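Local coordinates for protein possible TctC subunit of the Tripartite Tricarboxylate Transport(TTT) Family (Rhodopseudomonas palustris, PDB 6HKE) that binds malate and probably delivers it to a tripartite tricarboxylate transporter for the uptake of C4-dicarboxylates, at residues A[33-38]-A[49-54]; A[39-44]-A[256-261]; A[76-81]-A[237-242]; A[84-89]-A[299-304]; A[102-107]-A[289-294]. The protein carries 2 engineered substitutions. All blocks are in the same frame, centred on the assembly; numbering follows the deposited sequence.

Interaction 3 joins two neighbouring central strands and reaches the malate site directly, through His-80. Interaction 1 packs one side of this core: CB of Ala-34 lies 3.8 Å from CG2 of Val-78, and the Ala-34 side chain is about 5 Å from that of the malate-binding Thr-30. Interaction 2 continues along helix 29-45, where CE of Met-41 touches CD2 of Leu-241 at 3.7 Å. Interaction 5, its centre about 8 Å from that of interaction 3, adds the next strand, with Leu-241 N 2.8 Å from Ala-106 O. Interactions 4 and 5 share helix 287-305. Interaction 4 lies about 26 Å, centre to centre, from interaction 1, on the opposite side of the chain's centre.

Interaction 1: A[33-38]-A[49-54]; sequences VARLIT and IEIENM
Ala-34 O is gripped twice by Thr-38, by its backbone N and by its hydroxyl OG1 at 2.6 Å, and the two donors come from opposite faces of the carbonyl plane. Both residues face strand 49-53 from helix 29-45, the last two elements of a beta-alpha-beta unit that begins with strand 18-22; the axes of helix 33-38 and strand 49-53 run antiparallel, at 174°. With OG1 set between the backbone N and the carbonyl carbon (chi1 61°), the Thr-38 hydroxyl is tied back to the helix, and CD1 of Ile-51 packs against OG1 at 3.4 Å. The same CD1 meets CB of Ala-34 at 3.8 Å. At the start of the strand, CG2 of Ile-49 lies 3.6 Å from CB of Thr-38. Toward its C-terminal end Arg-35 stretches across Ile-51, whose CG2 sits over one guanidinium face, offset toward the rim. The stronger partner of that guanidinium is Asp-31, which forms a salt bridge with NE and also accepts from ND2 of Asn-53; ND2 bonds to Phe-24 O as well. Tip to tip, with guanidinium and amide planes only 16° apart, NH2 of Arg-35 makes a weak 2.8 Å hydrogen bond to OD1 of Asn-53.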
# COMPACT_ATOMS: atom_id res chain seq x y z
N VAL A 33 5.11 -4.01 -6.94
CA VAL A 33 3.83 -4.26 -7.66
C VAL A 33 3.86 -3.55 -9.02
O VAL A 33 3.55 -4.21 -10.04
CB VAL A 33 2.63 -3.80 -6.80
CG1 VAL A 33 1.33 -3.84 -7.58
CG2 VAL A 33 2.51 -4.63 -5.53
N ALA A 34 4.14 -2.25 -9.02
CA ALA A 34 4.14 -1.39 -10.23
C ALA A 34 5.16 -1.93 -11.25
O ALA A 34 4.82 -2.03 -12.45
CB ALA A 34 4.43 0.03 -9.86
N ARG A 35 6.35 -2.32 -10.82
CA ARG A 35 7.40 -2.76 -11.76
C ARG A 35 6.97 -4.07 -12.43
O ARG A 35 7.20 -4.24 -13.64
CB ARG A 35 8.75 -2.91 -11.05
CG ARG A 35 9.51 -1.60 -10.97
CD ARG A 35 10.77 -1.68 -10.14
NE ARG A 35 11.09 -0.32 -9.75
CZ ARG A 35 11.67 0.57 -10.53
NH1 ARG A 35 12.06 0.24 -11.76
NH2 ARG A 35 11.87 1.79 -10.08
N LEU A 36 6.35 -4.93 -11.65
CA LEU A 36 5.91 -6.28 -12.08
C LEU A 36 4.79 -6.14 -13.11
O LEU A 36 4.86 -6.84 -14.15
CB LEU A 36 5.47 -7.04 -10.83
CG LEU A 36 4.80 -8.39 -11.09
CD1 LEU A 36 5.75 -9.29 -11.88
CD2 LEU A 36 4.37 -9.03 -9.78
N ILE A 37 3.81 -5.26 -12.87
CA ILE A 37 2.64 -5.15 -13.78
C ILE A 37 2.98 -4.29 -15.01
O ILE A 37 2.68 -4.72 -16.15
CB ILE A 37 1.39 -4.68 -13.01
CG1 ILE A 37 0.94 -5.76 -12.03
CG2 ILE A 37 0.28 -4.34 -13.99
CD1 ILE A 37 0.00 -5.29 -10.96
N THR A 38 3.62 -3.14 -14.81
CA THR A 38 3.91 -2.17 -15.90
C THR A 38 4.82 -2.79 -16.97
O THR A 38 4.57 -2.48 -18.15
CB THR A 38 4.45 -0.84 -15.37
OG1 THR A 38 5.67 -1.07 -14.66
CG2 THR A 38 3.41 -0.16 -14.50
N ILE A 49 7.24 1.27 -20.66
CA ILE A 49 6.73 2.01 -19.48
C ILE A 49 7.92 2.28 -18.57
O ILE A 49 8.68 1.35 -18.28
CB ILE A 49 5.59 1.26 -18.78
CG1 ILE A 49 4.37 1.18 -19.70
CG2 ILE A 49 5.26 1.93 -17.47
CD1 ILE A 49 3.30 0.22 -19.26
N GLU A 50 8.09 3.54 -18.20
CA GLU A 50 9.18 4.04 -17.33
C GLU A 50 8.59 4.19 -15.92
O GLU A 50 7.52 4.78 -15.80
CB GLU A 50 9.68 5.35 -17.93
CG GLU A 50 10.79 6.04 -17.18
CD GLU A 50 10.90 7.50 -17.59
OE1 GLU A 50 11.92 7.88 -18.21
OE2 GLU A 50 9.94 8.26 -17.30
N ILE A 51 9.25 3.65 -14.90
CA ILE A 51 8.83 3.82 -13.48
C ILE A 51 9.66 4.96 -12.89
O ILE A 51 10.86 4.88 -12.98
CB ILE A 51 8.99 2.51 -12.68
CG1 ILE A 51 8.03 1.43 -13.17
CG2 ILE A 51 8.83 2.79 -11.19
CD1 ILE A 51 6.62 1.51 -12.58
N GLU A 52 9.01 5.99 -12.36
CA GLU A 52 9.66 7.13 -11.68
C GLU A 52 9.25 7.07 -10.20
O GLU A 52 8.01 7.06 -9.91
CB GLU A 52 9.25 8.44 -12.36
CG GLU A 52 10.19 9.59 -12.07
CD GLU A 52 9.63 10.96 -12.42
OE1 GLU A 52 9.97 11.93 -11.73
OE2 GLU A 52 8.84 11.04 -13.39
N ASN A 53 10.23 6.92 -9.31
CA ASN A 53 10.02 6.90 -7.85
C ASN A 53 10.17 8.34 -7.40
O ASN A 53 11.23 8.92 -7.67
CB ASN A 53 10.96 5.94 -7.12
CG ASN A 53 10.77 4.50 -7.55
OD1 ASN A 53 11.37 4.04 -8.52
ND2 ASN A 53 9.95 3.77 -6.82
N MET A 54 9.10 8.92 -6.87
CA MET A 54 9.04 10.37 -6.56
C MET A 54 8.63 10.51 -5.10
O MET A 54 7.43 10.33 -4.78
CB MET A 54 8.05 11.10 -7.48
CG MET A 54 8.12 12.61 -7.34
SD MET A 54 6.91 13.44 -8.39
CE MET A 54 7.55 12.96 -10.00

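Interaction 2: A[39-44]-A[256-261]; sequences AEMAKT and NAAVSR
This is a largely apolar helix-helix contact between Met-41 and Thr-44 of helix 29-45 and Ala-258, Val-259 and Arg-261 of helix 249-263, two helices more than 200 residues apart in the chain, and it lies away from the malate site. The short segment axes come within 8.0 Å at a crossing angle of 120°, close enough because the residue at the centre, Ala-258, is small: its CA is 5.0 Å from that of Met-41. CB of Ala-258 packs against CB of Thr-44 at 3.8 Å. Met-41 lies side by side with Val-259; its bend at chi3 (76°) sets CE 3.7 Å from CG2 of Val-259, while CG lies 3.6 Å from Ala-258 O. An alanine in place of Met-41 would probably open a gap beside CG2 of Val-259 and Leu-241, which CE and SD now fill. Polar contacts sit toward the Thr-44 end. A water that donates to Ala-258 O, at 2.7 Å, also hydrogen-bonds to Thr-44 OG1. NE of Arg-261 approaches the same OG1 in the guanidinium plane, a weak 3.3 Å hydrogen bond. Val-259 also touches Ala-106 and Leu-108 of strand 102-118. Two helices packed against each other on one side of a central sheet are as expected in the alpha/beta domain of a periplasmic binding protein.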
# COMPACT_ATOMS: atom_id res chain seq x y z
N ALA A 39 5.80 -3.62 -16.60
CA ALA A 39 6.67 -4.32 -17.59
C ALA A 39 5.80 -5.16 -18.54
O ALA A 39 6.00 -5.05 -19.77
CB ALA A 39 7.73 -5.16 -16.93
N GLU A 40 4.81 -5.89 -18.03
CA GLU A 40 3.93 -6.74 -18.89
C GLU A 40 3.01 -5.83 -19.72
O GLU A 40 2.74 -6.19 -20.86
CB GLU A 40 3.18 -7.77 -18.06
CG GLU A 40 4.07 -8.88 -17.52
CD GLU A 40 4.56 -9.92 -18.52
OE1 GLU A 40 4.66 -9.58 -19.71
OE2 GLU A 40 4.81 -11.08 -18.12
N MET A 41 2.60 -4.68 -19.17
CA MET A 41 1.67 -3.72 -19.83
C MET A 41 2.23 -3.26 -21.19
O MET A 41 1.43 -3.06 -22.11
CB MET A 41 1.40 -2.51 -18.94
CG MET A 41 0.29 -2.74 -17.92
SD MET A 41 0.16 -1.41 -16.67
CE MET A 41 -0.64 -0.11 -17.61
N ALA A 42 3.55 -3.12 -21.32
CA ALA A 42 4.20 -2.66 -22.57
C ALA A 42 3.76 -3.52 -23.77
O ALA A 42 3.67 -2.96 -24.87
CB ALA A 42 5.70 -2.64 -22.40
N LYS A 43 3.46 -4.80 -23.58
CA LYS A 43 3.04 -5.75 -24.66
C LYS A 43 1.69 -5.34 -25.27
O LYS A 43 1.50 -5.57 -26.47
CB LYS A 43 2.94 -7.18 -24.12
CG LYS A 43 4.27 -7.75 -23.67
CD LYS A 43 4.20 -9.22 -23.30
CE LYS A 43 5.50 -9.74 -22.73
NZ LYS A 43 5.30 -10.95 -21.90
N THR A 44 0.79 -4.74 -24.50
CA THR A 44 -0.52 -4.27 -25.01
C THR A 44 -0.37 -2.86 -25.58
O THR A 44 -0.99 -2.55 -26.59
CB THR A 44 -1.59 -4.40 -23.93
OG1 THR A 44 -1.55 -5.76 -23.54
CG2 THR A 44 -2.98 -4.04 -24.40
N ASN A 256 -6.43 0.32 -19.11
CA ASN A 256 -7.15 -0.64 -18.24
C ASN A 256 -7.01 -2.06 -18.79
O ASN A 256 -6.79 -3.01 -18.01
CB ASN A 256 -8.62 -0.25 -18.12
CG ASN A 256 -9.40 -1.27 -17.36
OD1 ASN A 256 -9.90 -2.20 -17.95
ND2 ASN A 256 -9.45 -1.13 -16.05
N ALA A 257 -7.18 -2.21 -20.09
CA ALA A 257 -7.08 -3.51 -20.80
C ALA A 257 -5.63 -3.99 -20.71
O ALA A 257 -5.41 -5.20 -20.55
CB ALA A 257 -7.58 -3.36 -22.23
N ALA A 258 -4.66 -3.07 -20.80
CA ALA A 258 -3.22 -3.39 -20.68
C ALA A 258 -2.96 -3.96 -19.28
O ALA A 258 -2.25 -4.97 -19.15
CB ALA A 258 -2.37 -2.18 -20.97
N VAL A 259 -3.56 -3.37 -18.27
CA VAL A 259 -3.43 -3.90 -16.88
C VAL A 259 -4.05 -5.30 -16.88
O VAL A 259 -3.42 -6.22 -16.34
CB VAL A 259 -4.10 -3.00 -15.84
CG1 VAL A 259 -4.19 -3.67 -14.48
CG2 VAL A 259 -3.39 -1.66 -15.73
N SER A 260 -5.23 -5.44 -17.47
CA SER A 260 -5.99 -6.71 -17.41
C SER A 260 -5.15 -7.83 -18.02
O SER A 260 -5.05 -8.89 -17.39
CB SER A 260 -7.32 -6.59 -18.09
OG SER A 260 -8.18 -7.59 -17.61
N ARG A 261 -4.57 -7.59 -19.19
CA ARG A 261 -3.79 -8.61 -19.94
C ARG A 261 -2.49 -8.91 -19.17
O ARG A 261 -2.05 -10.09 -19.18
CB ARG A 261 -3.62 -8.14 -21.38
CG ARG A 261 -4.94 -8.18 -22.15
CD ARG A 261 -5.00 -7.33 -23.40
NE ARG A 261 -4.03 -7.82 -24.37
CZ ARG A 261 -4.22 -8.84 -25.21
NH1 ARG A 261 -5.37 -9.50 -25.25
NH2 ARG A 261 -3.24 -9.20 -26.01
O HOH W 1 -0.74 -5.69 -21.21

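Interaction 3: A[76-81]-A[237-242]; sequences LIVGHL and AWTGLF. With MLT (D-malate), chain D; LMR ((2S)-2-hydroxybutanedioic acid), chain E.
Ile-77 and Phe-242, and again Gly-79 and Gly-240, form antiparallel hydrogen-bonded pairs, alternating with the non-hydrogen-bonded pairs Val-78 with Leu-241 and His-80 with Thr-239. The bond from Gly-240 N to Gly-79 O is 2.6 Å, and Leu-81 N extends the ladder to Trp-238 O at 3.1 Å. On the face shared by Val-78 and Thr-239, CG1 of the valine presses on CG2 of the threonine at 3.5 Å, tighter than usual. On the other face the Phe-242 ring fills the place beside the two glycines: CE1 lies 3.8 Å from CA of Gly-79, where any CB would clash with it. Strand 75-80 lies between strands 18-22 and 236-244, and 102-118 follows, the strand order of a type II periplasmic binding protein domain. At the ligand end the indole of Trp-238 turns one face to the backbone of His-80 and Leu-81, and CA of Leu-81 makes a CH-pi contact 4.0 Å from the six-membered ring centroid, while NE1 bonds to Glu-297. His-80 turns its ring out of the strand with CG between N and C (chi1 62°). Its ND1 accepts from Gly-82 N, which holds the ring in place, and NE2 donates to malate: 2.8 Å to O1A of the (2S) form, and weak bonds to O1 and O3 of the overlapping D-malate.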
# COMPACT_ATOMS: atom_id res chain seq x y z
N LEU A 76 1.10 8.72 -15.32
CA LEU A 76 0.17 7.99 -14.45
C LEU A 76 0.74 7.93 -13.04
O LEU A 76 1.95 8.14 -12.88
CB LEU A 76 -0.04 6.59 -15.05
CG LEU A 76 -0.56 6.58 -16.49
CD1 LEU A 76 -0.65 5.15 -17.01
CD2 LEU A 76 -1.92 7.27 -16.57
N ILE A 77 -0.12 7.69 -12.05
CA ILE A 77 0.29 7.55 -10.63
C ILE A 77 -0.24 6.21 -10.13
O ILE A 77 -1.40 5.86 -10.42
CB ILE A 77 -0.19 8.75 -9.77
CG1 ILE A 77 0.21 8.62 -8.29
CG2 ILE A 77 -1.69 9.01 -9.87
CD1 ILE A 77 1.65 8.89 -8.03
N VAL A 78 0.62 5.46 -9.45
CA VAL A 78 0.20 4.35 -8.56
C VAL A 78 -0.22 4.96 -7.24
O VAL A 78 0.60 5.65 -6.60
CB VAL A 78 1.30 3.31 -8.37
CG1 VAL A 78 0.81 2.17 -7.49
CG2 VAL A 78 1.78 2.77 -9.71
N GLY A 79 -1.48 4.74 -6.86
CA GLY A 79 -2.00 5.12 -5.55
C GLY A 79 -2.44 3.89 -4.78
O GLY A 79 -2.55 2.81 -5.37
N HIS A 80 -2.69 4.04 -3.50
CA HIS A 80 -3.14 2.91 -2.66
C HIS A 80 -4.02 3.44 -1.54
O HIS A 80 -4.33 4.66 -1.54
CB HIS A 80 -1.92 2.09 -2.23
CG HIS A 80 -0.93 2.80 -1.38
ND1 HIS A 80 -1.26 3.88 -0.61
CD2 HIS A 80 0.36 2.51 -1.12
CE1 HIS A 80 -0.20 4.26 0.09
NE2 HIS A 80 0.82 3.42 -0.22
N LEU A 81 -4.40 2.55 -0.63
CA LEU A 81 -5.31 2.83 0.50
C LEU A 81 -4.86 4.10 1.24
O LEU A 81 -5.75 4.77 1.77
CB LEU A 81 -5.34 1.60 1.41
CG LEU A 81 -5.93 1.81 2.81
CD1 LEU A 81 -6.56 0.52 3.31
CD2 LEU A 81 -4.85 2.27 3.78
N ALA A 237 -5.23 -3.49 1.91
CA ALA A 237 -4.44 -2.49 1.18
C ALA A 237 -4.61 -2.74 -0.31
O ALA A 237 -3.96 -3.64 -0.85
CB ALA A 237 -2.99 -2.56 1.59
N TRP A 238 -5.46 -1.96 -0.96
CA TRP A 238 -5.59 -1.97 -2.44
C TRP A 238 -4.53 -1.03 -2.99
O TRP A 238 -4.16 -0.03 -2.32
CB TRP A 238 -7.00 -1.58 -2.88
CG TRP A 238 -7.54 -0.35 -2.23
CD1 TRP A 238 -8.31 -0.28 -1.10
CD2 TRP A 238 -7.37 1.00 -2.69
NE1 TRP A 238 -8.61 1.03 -0.83
CE2 TRP A 238 -8.05 1.84 -1.79
CE3 TRP A 238 -6.70 1.58 -3.77
CZ2 TRP A 238 -8.06 3.22 -1.92
CZ3 TRP A 238 -6.74 2.94 -3.93
CH2 TRP A 238 -7.41 3.76 -3.01
N THR A 239 -4.01 -1.38 -4.16
CA THR A 239 -3.10 -0.52 -4.94
C THR A 239 -3.78 -0.28 -6.29
O THR A 239 -4.33 -1.24 -6.84
CB THR A 239 -1.71 -1.15 -4.97
OG1 THR A 239 -1.21 -0.97 -3.64
CG2 THR A 239 -0.79 -0.55 -6.01
N GLY A 240 -3.71 0.95 -6.80
CA GLY A 240 -4.41 1.35 -8.02
C GLY A 240 -3.53 2.15 -8.97
O GLY A 240 -2.59 2.85 -8.50
N LEU A 241 -3.88 2.07 -10.26
CA LEU A 241 -3.34 2.93 -11.34
C LEU A 241 -4.38 4.02 -11.63
O LEU A 241 -5.53 3.67 -11.89
CB LEU A 241 -3.05 2.06 -12.56
CG LEU A 241 -2.33 2.75 -13.71
CD1 LEU A 241 -0.95 3.27 -13.28
CD2 LEU A 241 -2.20 1.80 -14.89
N PHE A 242 -3.97 5.29 -11.53
CA PHE A 242 -4.78 6.50 -11.82
C PHE A 242 -4.08 7.39 -12.85
O PHE A 242 -2.84 7.34 -12.96
CB PHE A 242 -4.97 7.34 -10.55
CG PHE A 242 -5.52 6.61 -9.36
CD1 PHE A 242 -4.74 5.70 -8.66
CD2 PHE A 242 -6.81 6.86 -8.91
CE1 PHE A 242 -5.24 5.05 -7.54
CE2 PHE A 242 -7.30 6.22 -7.78
CZ PHE A 242 -6.52 5.32 -7.10
C1 MLT D . 3.11 2.60 2.23
O1 MLT D . 1.98 3.10 2.02
O2 MLT D . 3.47 2.29 3.39
C2 MLT D . 4.04 2.41 1.05
O3 MLT D . 3.50 1.75 -0.11
C3 MLT D . 5.22 1.56 1.40
C4 MLT D . 6.03 1.55 0.13
O4 MLT D . 5.49 1.22 -0.96
O5 MLT D . 7.22 1.92 0.24
C1 LMR E . 3.17 2.43 2.50
O1A LMR E . 2.51 3.33 1.97
O1B LMR E . 3.10 2.11 3.71
C2 LMR E . 4.12 1.63 1.59
O2 LMR E . 3.52 1.13 0.40
C3 LMR E . 5.35 2.44 1.17
C4 LMR E . 6.04 1.65 0.06
O4A LMR E . 7.17 1.19 0.30
O4B LMR E . 5.42 1.46 -1.01

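Interaction 4: A[84-89]-A[299-304]; sequences HGAAVA and SRWEDV
Trp-301 brings helix 287-305 against helix 82-90, the short segment axes 7.6 Å apart and inclined by 35°. Its CB touches two alanines, 3.6 Å from CA of Ala-86 and 3.8 Å from CB of Ala-89. CG, set beside the backbone N and anti to the carbonyl carbon (chi1 -68°), meets CB of Ala-86 at 3.4 Å, and CD1 lies nearly as close. That methyl stands over the five-membered ring, 9° off its normal, as a CH-pi contact, and still reaches NE1 and CE2 at 3.7 Å. NE1 has a weak hydrogen bond to Glu-297 OE1. The Trp-301 side chain also packs on Ala-153 and Leu-157 of helix 150-162, and the opposite face of the ring system lies against CD of Arg-300. An alanine in place of Trp-301 would probably leave the Ala-86 methyl and Arg-300 CD facing a gap, and take the indole away from Ala-153 and Leu-157. At the backbone, CB of Ala-89 comes within 3.1 Å of the Trp-301 carbonyl O. No hydrogen bond links the two segments, which implies that adhesion rests on close shape fit and dispersion between small methyls and a flat aromatic face.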
# COMPACT_ATOMS: atom_id res chain seq x y z
N HIS A 84 -4.63 7.63 -1.64
CA HIS A 84 -5.93 7.85 -2.33
C HIS A 84 -7.09 7.40 -1.45
O HIS A 84 -8.14 7.06 -2.02
CB HIS A 84 -5.92 7.16 -3.69
CG HIS A 84 -5.11 7.91 -4.68
ND1 HIS A 84 -3.74 7.95 -4.62
CD2 HIS A 84 -5.48 8.67 -5.73
CE1 HIS A 84 -3.29 8.71 -5.60
NE2 HIS A 84 -4.35 9.17 -6.31
N GLY A 85 -6.92 7.43 -0.12
CA GLY A 85 -7.93 6.93 0.83
C GLY A 85 -7.79 7.60 2.17
O GLY A 85 -8.35 8.69 2.35
N ALA A 86 -7.05 6.95 3.08
CA ALA A 86 -6.79 7.39 4.47
C ALA A 86 -6.23 8.82 4.49
O ALA A 86 -6.52 9.51 5.46
CB ALA A 86 -5.87 6.42 5.17
N ALA A 87 -5.48 9.25 3.47
CA ALA A 87 -4.78 10.56 3.47
C ALA A 87 -5.79 11.71 3.68
O ALA A 87 -5.43 12.72 4.33
CB ALA A 87 -4.01 10.74 2.19
N VAL A 88 -7.00 11.58 3.15
CA VAL A 88 -8.07 12.62 3.27
C VAL A 88 -8.33 12.86 4.76
O VAL A 88 -8.23 14.03 5.18
CB VAL A 88 -9.36 12.21 2.53
CG1 VAL A 88 -10.48 13.22 2.74
CG2 VAL A 88 -9.08 12.01 1.04
N ALA A 89 -8.52 11.79 5.53
CA ALA A 89 -8.83 11.83 6.98
C ALA A 89 -7.59 12.16 7.83
O ALA A 89 -7.78 12.80 8.87
CB ALA A 89 -9.44 10.52 7.41
N SER A 299 -14.24 7.28 3.24
CA SER A 299 -15.30 7.30 4.29
C SER A 299 -14.85 6.48 5.49
O SER A 299 -15.11 6.93 6.64
CB SER A 299 -16.64 6.77 3.81
OG SER A 299 -16.84 7.03 2.44
N ARG A 300 -14.27 5.31 5.23
CA ARG A 300 -13.78 4.35 6.26
C ARG A 300 -12.85 5.11 7.21
O ARG A 300 -13.08 5.07 8.42
CB ARG A 300 -13.17 3.13 5.56
CG ARG A 300 -12.72 2.01 6.49
CD ARG A 300 -11.37 2.33 7.11
NE ARG A 300 -10.92 1.38 8.13
CZ ARG A 300 -10.19 0.29 7.89
NH1 ARG A 300 -9.84 -0.48 8.90
NH2 ARG A 300 -9.83 -0.04 6.66
N TRP A 301 -11.86 5.85 6.68
CA TRP A 301 -10.84 6.56 7.51
C TRP A 301 -11.40 7.86 8.10
O TRP A 301 -10.81 8.31 9.10
CB TRP A 301 -9.56 6.81 6.70
CG TRP A 301 -8.88 5.51 6.43
CD1 TRP A 301 -8.98 4.77 5.29
CD2 TRP A 301 -8.12 4.73 7.36
NE1 TRP A 301 -8.26 3.61 5.42
CE2 TRP A 301 -7.74 3.55 6.68
CE3 TRP A 301 -7.69 4.91 8.67
CZ2 TRP A 301 -6.95 2.57 7.28
CZ3 TRP A 301 -6.92 3.94 9.26
CH2 TRP A 301 -6.54 2.79 8.57
N GLU A 302 -12.45 8.44 7.52
CA GLU A 302 -13.23 9.54 8.15
C GLU A 302 -13.90 8.99 9.42
O GLU A 302 -13.84 9.69 10.42
CB GLU A 302 -14.24 10.14 7.17
CG GLU A 302 -13.65 11.26 6.31
CD GLU A 302 -14.40 11.61 5.01
OE1 GLU A 302 -15.36 10.88 4.66
OE2 GLU A 302 -14.00 12.59 4.34
N ASP A 303 -14.44 7.76 9.40
CA ASP A 303 -15.04 7.06 10.57
C ASP A 303 -13.99 6.76 11.66
O ASP A 303 -14.32 6.98 12.85
CB ASP A 303 -15.72 5.73 10.19
CG ASP A 303 -17.01 5.89 9.41
OD1 ASP A 303 -17.23 6.98 8.85
OD2 ASP A 303 -17.77 4.91 9.34
N VAL A 304 -12.82 6.23 11.27
CA VAL A 304 -11.68 5.91 12.18
C VAL A 304 -11.29 7.17 12.98
O VAL A 304 -11.02 7.03 14.17
CB VAL A 304 -10.46 5.35 11.41
CG1 VAL A 304 -9.21 5.29 12.28
CG2 VAL A 304 -10.74 3.98 10.80

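Interaction 5: A[102-107]-A[289-294]; sequences FTPVAL and VLAQLV
Leu-290 fills the tight part of the contact, pushing its CD2 methyl into the corner between Pro-104 and Ala-106. CD2 is 3.5 Å from Ala-106 O and 3.9 Å from CB of Pro-104, and CG, anti to the backbone N (chi1 173°), also lies beside that proline CB. Here the strand carries a classic beta bulge, Val-105 and Ala-106 together pairing with Leu-241 of strand 236-244; the axes of segments 102-107 and 289-294 stand at 91°. In this way the helix packs against the bulged strand of the central sheet, and Leu-290 also touches Phe-242. The packing is sparser toward solvent. There the partly exposed Ala-291 meets Pro-104 through a single close pair, CB to CG at 3.8 Å. At the other end Leu-107 and Leu-293 cross at about a right angle and touch by CD1 to CD1, also at 3.8 Å; Leu-107 is buried, packing on Trp-238 and Pro-280, whereas Leu-293 is partly exposed.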
# COMPACT_ATOMS: atom_id res chain seq x y z
N PHE A 102 -8.36 12.77 -10.05
CA PHE A 102 -7.81 11.58 -10.75
C PHE A 102 -8.90 10.87 -11.53
O PHE A 102 -10.08 10.82 -11.09
CB PHE A 102 -7.14 10.60 -9.79
CG PHE A 102 -6.00 11.24 -9.05
CD1 PHE A 102 -4.76 11.39 -9.65
CD2 PHE A 102 -6.20 11.80 -7.80
CE1 PHE A 102 -3.72 12.03 -8.98
CE2 PHE A 102 -5.16 12.44 -7.14
CZ PHE A 102 -3.92 12.54 -7.72
N THR A 103 -8.50 10.33 -12.68
CA THR A 103 -9.26 9.34 -13.44
C THR A 103 -8.69 7.98 -13.07
O THR A 103 -7.56 7.65 -13.46
CB THR A 103 -9.25 9.66 -14.94
OG1 THR A 103 -9.86 10.95 -15.03
CG2 THR A 103 -10.02 8.65 -15.76
N PRO A 104 -9.45 7.19 -12.27
CA PRO A 104 -9.08 5.82 -11.96
C PRO A 104 -8.91 5.03 -13.26
O PRO A 104 -9.74 5.16 -14.11
CB PRO A 104 -10.27 5.29 -11.15
CG PRO A 104 -11.40 6.20 -11.54
CD PRO A 104 -10.75 7.55 -11.71
N VAL A 105 -7.86 4.23 -13.37
CA VAL A 105 -7.61 3.38 -14.56
C VAL A 105 -7.97 1.94 -14.19
O VAL A 105 -8.82 1.35 -14.90
CB VAL A 105 -6.16 3.53 -15.05
CG1 VAL A 105 -5.79 2.55 -16.14
CG2 VAL A 105 -5.93 4.95 -15.52
N ALA A 106 -7.34 1.40 -13.13
CA ALA A 106 -7.33 -0.04 -12.82
C ALA A 106 -6.89 -0.33 -11.38
O ALA A 106 -5.82 0.18 -10.97
CB ALA A 106 -6.41 -0.72 -13.80
N LEU A 107 -7.65 -1.17 -10.67
CA LEU A 107 -7.14 -1.92 -9.49
C LEU A 107 -6.00 -2.83 -9.97
O LEU A 107 -6.20 -3.55 -10.95
CB LEU A 107 -8.25 -2.76 -8.88
CG LEU A 107 -7.86 -3.56 -7.64
CD1 LEU A 107 -7.38 -2.65 -6.51
CD2 LEU A 107 -9.04 -4.39 -7.19
N VAL A 289 -14.59 0.08 -10.35
CA VAL A 289 -14.31 -0.73 -9.13
C VAL A 289 -13.33 0.05 -8.26
O VAL A 289 -13.54 0.10 -7.02
CB VAL A 289 -13.76 -2.12 -9.49
CG1 VAL A 289 -13.16 -2.81 -8.26
CG2 VAL A 289 -14.83 -2.98 -10.15
N LEU A 290 -12.31 0.63 -8.88
CA LEU A 290 -11.25 1.39 -8.16
C LEU A 290 -11.81 2.72 -7.64
O LEU A 290 -11.42 3.13 -6.52
CB LEU A 290 -10.06 1.60 -9.10
CG LEU A 290 -8.98 2.52 -8.55
CD1 LEU A 290 -8.45 2.00 -7.24
CD2 LEU A 290 -7.87 2.69 -9.57
N ALA A 291 -12.65 3.39 -8.42
CA ALA A 291 -13.35 4.64 -8.00
C ALA A 291 -14.21 4.35 -6.76
O ALA A 291 -14.24 5.21 -5.83
CB ALA A 291 -14.19 5.18 -9.13
N GLN A 292 -14.85 3.17 -6.73
CA GLN A 292 -15.73 2.73 -5.61
C GLN A 292 -14.88 2.41 -4.37
O GLN A 292 -15.33 2.76 -3.27
CB GLN A 292 -16.59 1.53 -6.03
CG GLN A 292 -17.62 1.14 -4.97
CD GLN A 292 -18.59 2.25 -4.67
OE1 GLN A 292 -18.99 3.02 -5.54
NE2 GLN A 292 -19.03 2.30 -3.42
N LEU A 293 -13.69 1.83 -4.55
CA LEU A 293 -12.72 1.55 -3.46
C LEU A 293 -12.22 2.87 -2.89
O LEU A 293 -12.11 2.96 -1.67
CB LEU A 293 -11.53 0.73 -3.96
CG LEU A 293 -11.71 -0.79 -4.02
CD1 LEU A 293 -10.47 -1.46 -4.59
CD2 LEU A 293 -12.03 -1.37 -2.64
N VAL A 294 -11.92 3.86 -3.74
CA VAL A 294 -11.47 5.20 -3.27
C VAL A 294 -12.58 5.80 -2.39
O VAL A 294 -12.28 6.26 -1.26
CB VAL A 294 -11.05 6.13 -4.42
CG1 VAL A 294 -10.90 7.59 -3.97
CG2 VAL A 294 -9.75 5.69 -5.07